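Local structure of acyl-CoA dehydrogenase (Slackia heliotrinireducens, 4RM7) at residues Asp149-Asn154 with Ser186-Pro191; Asp263-Ala268 with Met286-Met291. The protein belongs to the acyl-CoA dehydrogenase family, combining a helical N-terminal domain, a beta-rich middle domain and a helical C-terminal domain. All coordinates share one frame; numbering follows the deposited sequence.

Contact 1: Asp149-Asn154 with Ser186-Pro191; sequences DTLVMN and SFWMVP
The terminal methyl of Met-153, a selenomethionine, meets the pyrrole end of the Trp-188 indole and its CB: CE lies 3.6 Å from Trp-188 CG and 3.7 Å from both Trp-188 CB and Trp-188 CD1, oblique to the ring. The Met-153 and Trp-188 side chains pass alongside, pointing opposite ways. Extended through its first two torsions (chi1 178°), the Met-153 side chain bends only at the last, and CE also comes to 4.2 Å from Val-190 CG2. At the far end of the indole, Leu-151 CD1 approaches Trp-188 CH2 at 4.1 Å, its side chain crossing that of the tryptophan at about a right angle. Residues 151 and 153, like 188 and 190, are alternate positions of a strand and have CB directed toward the other segment.

Both strands belong to the middle domain and its mixed beta-sheet, but they are not hydrogen-bonded neighbours. Their axes stay 11.3 Å apart at closest approach and run at 96° to each other, which leaves side chains alone to bridge them. Val-144 of strand 143-146 touches both Met-153 and Trp-188.

One side-chain hydrogen bond lies within 186-191. Trp-188 NE1 donates to Ser-186 OG at 2.7 Å, through a bent bond (137° at the hydrogen) whose acceptor is tilted from the ring plane. This probably limits rotation of the indole, while Ser-186 OG is itself hydrogen-bonded to Ala-173 O.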
# COMPACT_ATOMS: atom_id res chain seq x y z
N ASP A 149 13.09 -3.76 58.64
CA ASP A 149 13.36 -5.18 58.72
C ASP A 149 12.62 -5.91 57.62
O ASP A 149 12.47 -7.13 57.66
CB ASP A 149 12.94 -5.71 60.08
CG ASP A 149 13.36 -7.14 60.31
OD1 ASP A 149 14.50 -7.36 60.77
OD2 ASP A 149 12.54 -8.04 60.04
N THR A 150 12.11 -5.15 56.66
CA THR A 150 11.23 -5.68 55.64
C THR A 150 11.67 -5.30 54.24
O THR A 150 12.34 -4.30 54.04
CB THR A 150 9.83 -5.12 55.82
OG1 THR A 150 9.93 -3.71 56.07
CG2 THR A 150 9.14 -5.79 56.97
N LEU A 151 11.26 -6.13 53.29
CA LEU A 151 11.46 -5.86 51.88
C LEU A 151 10.12 -5.51 51.27
O LEU A 151 9.15 -6.25 51.42
CB LEU A 151 12.02 -7.10 51.19
CG LEU A 151 13.39 -7.57 51.66
CD1 LEU A 151 13.88 -8.74 50.83
CD2 LEU A 151 14.37 -6.42 51.59
N VAL A 152 10.05 -4.38 50.60
CA VAL A 152 8.79 -3.89 50.09
C VAL A 152 8.80 -3.59 48.59
O VAL A 152 9.69 -2.92 48.09
CB VAL A 152 8.37 -2.63 50.86
CG1 VAL A 152 9.26 -1.47 50.48
CG2 VAL A 152 6.91 -2.31 50.61
N MSE A 153 7.79 -4.08 47.88
CA MSE A 153 7.74 -3.95 46.43
C MSE A 153 6.69 -2.94 45.97
O MSE A 153 5.56 -2.94 46.46
CB MSE A 153 7.47 -5.32 45.79
CG MSE A 153 7.34 -5.26 44.27
SE MSE A 153 6.86 -6.98 43.43
CE MSE A 153 8.59 -7.88 43.49
N ASN A 154 7.09 -2.08 45.03
CA ASN A 154 6.21 -1.06 44.47
C ASN A 154 6.41 -0.94 42.98
O ASN A 154 7.53 -0.81 42.50
CB ASN A 154 6.44 0.30 45.13
CG ASN A 154 5.86 0.38 46.52
OD1 ASN A 154 4.64 0.47 46.70
ND2 ASN A 154 6.74 0.36 47.53
N SER A 186 16.06 -8.24 38.85
CA SER A 186 15.68 -9.34 39.73
C SER A 186 14.29 -9.85 39.42
O SER A 186 13.43 -9.10 38.95
CB SER A 186 15.73 -8.90 41.18
OG SER A 186 14.66 -8.02 41.48
N PHE A 187 14.08 -11.14 39.67
CA PHE A 187 12.77 -11.76 39.51
C PHE A 187 12.26 -12.23 40.87
O PHE A 187 13.03 -12.74 41.68
CB PHE A 187 12.82 -12.93 38.53
CG PHE A 187 12.38 -12.58 37.12
CD1 PHE A 187 11.05 -12.30 36.84
CD2 PHE A 187 13.30 -12.57 36.08
CE1 PHE A 187 10.64 -11.99 35.55
CE2 PHE A 187 12.90 -12.26 34.78
CZ PHE A 187 11.57 -11.97 34.52
N TRP A 188 10.96 -12.08 41.09
CA TRP A 188 10.34 -12.47 42.35
C TRP A 188 9.05 -13.26 42.12
O TRP A 188 8.15 -12.79 41.42
CB TRP A 188 10.01 -11.24 43.18
CG TRP A 188 11.18 -10.38 43.50
CD1 TRP A 188 11.80 -9.48 42.68
CD2 TRP A 188 11.86 -10.30 44.76
NE1 TRP A 188 12.83 -8.86 43.35
CE2 TRP A 188 12.88 -9.35 44.63
CE3 TRP A 188 11.70 -10.95 45.99
CZ2 TRP A 188 13.74 -9.04 45.67
CZ3 TRP A 188 12.55 -10.64 47.03
CH2 TRP A 188 13.56 -9.69 46.86
N MSE A 189 8.95 -14.44 42.71
CA MSE A 189 7.72 -15.23 42.62
C MSE A 189 6.78 -14.87 43.77
O MSE A 189 6.88 -15.43 44.87
CB MSE A 189 8.04 -16.73 42.62
CG MSE A 189 6.84 -17.64 42.42
SE MSE A 189 5.99 -17.41 40.67
CE MSE A 189 7.35 -18.19 39.53
N VAL A 190 5.87 -13.94 43.52
CA VAL A 190 5.04 -13.39 44.59
C VAL A 190 3.67 -14.03 44.65
O VAL A 190 2.93 -14.02 43.67
CB VAL A 190 4.87 -11.87 44.41
CG1 VAL A 190 4.05 -11.27 45.55
CG2 VAL A 190 6.23 -11.20 44.31
N PRO A 191 3.32 -14.60 45.82
CA PRO A 191 1.98 -15.14 46.06
C PRO A 191 0.92 -14.07 45.87
O PRO A 191 1.11 -12.95 46.36
CB PRO A 191 2.03 -15.60 47.52
CG PRO A 191 3.48 -15.76 47.83
CD PRO A 191 4.20 -14.75 46.99

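Contact 2: Asp263-Ala268 with Met286-Met291; sequences DAVAWA and MKLTEM
No flat group takes part where Ala-264 and Val-265 meet Leu-288 and Met-291; of the four side chains, all buried, three are aliphatic and the fourth is the selenoether of Met-291. The nearby indole of Trp-267 packs instead on Leu-341 and Arg-344. Ala-264 CB touches the terminal methyl of the selenomethionine Met-291, CE, at 3.8 Å. That methyl is brought there by a chain whose CG stands beside the backbone N (chi1 -69°) and which bends at its last torsion. One residue on, Val-265 CG2 lies 4.2 Å from Leu-288 CD2, with the CA atoms of Val-265 and Leu-288 7.8 Å apart.

The two segments are turns of helices 234-270 and 282-311, running roughly antiparallel in the helical C-terminal domain, and Met-261 of the former also packs on Leu-288 and Met-291. The contact adjoins a subunit interface: Tyr-384 and Leu-381 of the second subunit pack on Val-265 and Leu-288, respectively, and Glu-290 OE1 is hydrogen-bonded to Tyr-324 OH of that subunit.

No hydrogen bond joins the two segments; within 286-291, Met-286 O takes two donors, Glu-290 N at 2.8 Å and Thr-289 OG1 at 3.2 Å, the hydroxyl approaching at a C=O...donor angle of 112° and tilted 28° from the carbonyl plane.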
# COMPACT_ATOMS: atom_id res chain seq x y z
N ASP A 263 -11.08 -20.55 4.80
CA ASP A 263 -12.51 -20.19 4.73
C ASP A 263 -12.83 -19.41 3.45
O ASP A 263 -13.85 -19.67 2.79
CB ASP A 263 -12.96 -19.37 5.96
CG ASP A 263 -12.86 -20.16 7.26
OD1 ASP A 263 -12.68 -21.39 7.19
OD2 ASP A 263 -12.96 -19.55 8.35
N ALA A 264 -11.95 -18.46 3.12
CA ALA A 264 -12.08 -17.69 1.88
C ALA A 264 -12.13 -18.61 0.66
O ALA A 264 -13.03 -18.49 -0.18
CB ALA A 264 -10.90 -16.70 1.75
N VAL A 265 -11.18 -19.53 0.58
CA VAL A 265 -11.12 -20.46 -0.53
C VAL A 265 -12.37 -21.35 -0.56
O VAL A 265 -12.99 -21.53 -1.61
CB VAL A 265 -9.84 -21.33 -0.47
CG1 VAL A 265 -9.89 -22.40 -1.51
CG2 VAL A 265 -8.58 -20.46 -0.68
N ALA A 266 -12.78 -21.87 0.59
CA ALA A 266 -13.96 -22.73 0.61
C ALA A 266 -15.21 -21.96 0.17
O ALA A 266 -16.07 -22.49 -0.54
CB ALA A 266 -14.15 -23.34 1.98
N TRP A 267 -15.31 -20.71 0.60
CA TRP A 267 -16.42 -19.87 0.19
C TRP A 267 -16.37 -19.62 -1.31
O TRP A 267 -17.37 -19.73 -2.00
CB TRP A 267 -16.40 -18.53 0.93
CG TRP A 267 -17.50 -17.60 0.53
CD1 TRP A 267 -17.50 -16.73 -0.52
CD2 TRP A 267 -18.77 -17.44 1.18
NE1 TRP A 267 -18.69 -16.04 -0.57
CE2 TRP A 267 -19.48 -16.46 0.47
CE3 TRP A 267 -19.37 -18.04 2.30
CZ2 TRP A 267 -20.78 -16.06 0.83
CZ3 TRP A 267 -20.65 -17.65 2.65
CH2 TRP A 267 -21.34 -16.67 1.92
N ALA A 268 -15.18 -19.28 -1.79
CA ALA A 268 -15.00 -18.90 -3.18
C ALA A 268 -15.42 -20.02 -4.13
O ALA A 268 -16.15 -19.77 -5.07
CB ALA A 268 -13.53 -18.51 -3.43
N MSE A 286 -7.27 -12.21 -7.83
CA MSE A 286 -6.14 -11.47 -7.39
C MSE A 286 -6.00 -11.46 -5.86
O MSE A 286 -4.90 -11.63 -5.33
CB MSE A 286 -6.18 -10.04 -7.90
CG MSE A 286 -5.04 -9.26 -7.26
SE MSE A 286 -5.72 -7.66 -6.51
CE MSE A 286 -5.77 -6.73 -8.23
N LYS A 287 -7.11 -11.23 -5.16
CA LYS A 287 -7.05 -11.23 -3.70
C LYS A 287 -6.46 -12.55 -3.20
O LYS A 287 -5.58 -12.56 -2.35
CB LYS A 287 -8.44 -11.01 -3.10
CG LYS A 287 -8.73 -9.56 -2.75
CD LYS A 287 -10.06 -9.49 -1.98
CE LYS A 287 -10.62 -8.08 -1.94
NZ LYS A 287 -11.39 -7.72 -3.17
N LEU A 288 -6.91 -13.65 -3.79
CA LEU A 288 -6.41 -14.98 -3.48
C LEU A 288 -4.90 -15.13 -3.67
O LEU A 288 -4.23 -15.65 -2.77
CB LEU A 288 -7.15 -16.03 -4.31
CG LEU A 288 -8.56 -16.30 -3.78
CD1 LEU A 288 -9.23 -17.45 -4.51
CD2 LEU A 288 -8.49 -16.58 -2.29
N THR A 289 -4.38 -14.76 -4.82
CA THR A 289 -2.96 -14.84 -5.04
C THR A 289 -2.19 -13.90 -4.13
O THR A 289 -1.14 -14.23 -3.62
CB THR A 289 -2.54 -14.75 -6.54
OG1 THR A 289 -2.99 -13.53 -7.11
CG2 THR A 289 -3.07 -15.90 -7.35
N GLU A 290 -2.73 -12.71 -3.91
CA GLU A 290 -2.12 -11.75 -2.99
C GLU A 290 -1.99 -12.37 -1.58
O GLU A 290 -0.94 -12.32 -0.95
CB GLU A 290 -2.95 -10.47 -2.96
CG GLU A 290 -2.26 -9.32 -2.32
CD GLU A 290 -1.37 -8.59 -3.30
OE1 GLU A 290 -1.77 -8.43 -4.48
OE2 GLU A 290 -0.26 -8.19 -2.89
N MSE A 291 -3.07 -12.99 -1.11
CA MSE A 291 -3.08 -13.69 0.17
C MSE A 291 -2.11 -14.87 0.24
O MSE A 291 -1.42 -15.05 1.24
CB MSE A 291 -4.49 -14.18 0.48
CG MSE A 291 -5.46 -13.05 0.79
SE MSE A 291 -7.31 -13.51 0.38
CE MSE A 291 -7.84 -14.42 2.04

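Contact 1 belongs to the beta-rich middle domain and contact 2 to the helical C-terminal domain, on opposite sides of the chain's centre. Their centres are 52 Å apart and their nearest atoms about 36 Å, too far for any direct touch. Both segments of contact 1 precede those of contact 2 in the sequence. Both contacts are buried and apolar, without a hydrogen bond across either pair of segments, yet they differ in surroundings: the segments of contact 1 are touched by no other subunit, whereas those of contact 2 meet all three other copies in the tetramer. One joins two middle-domain strands, the other two C-terminal helices.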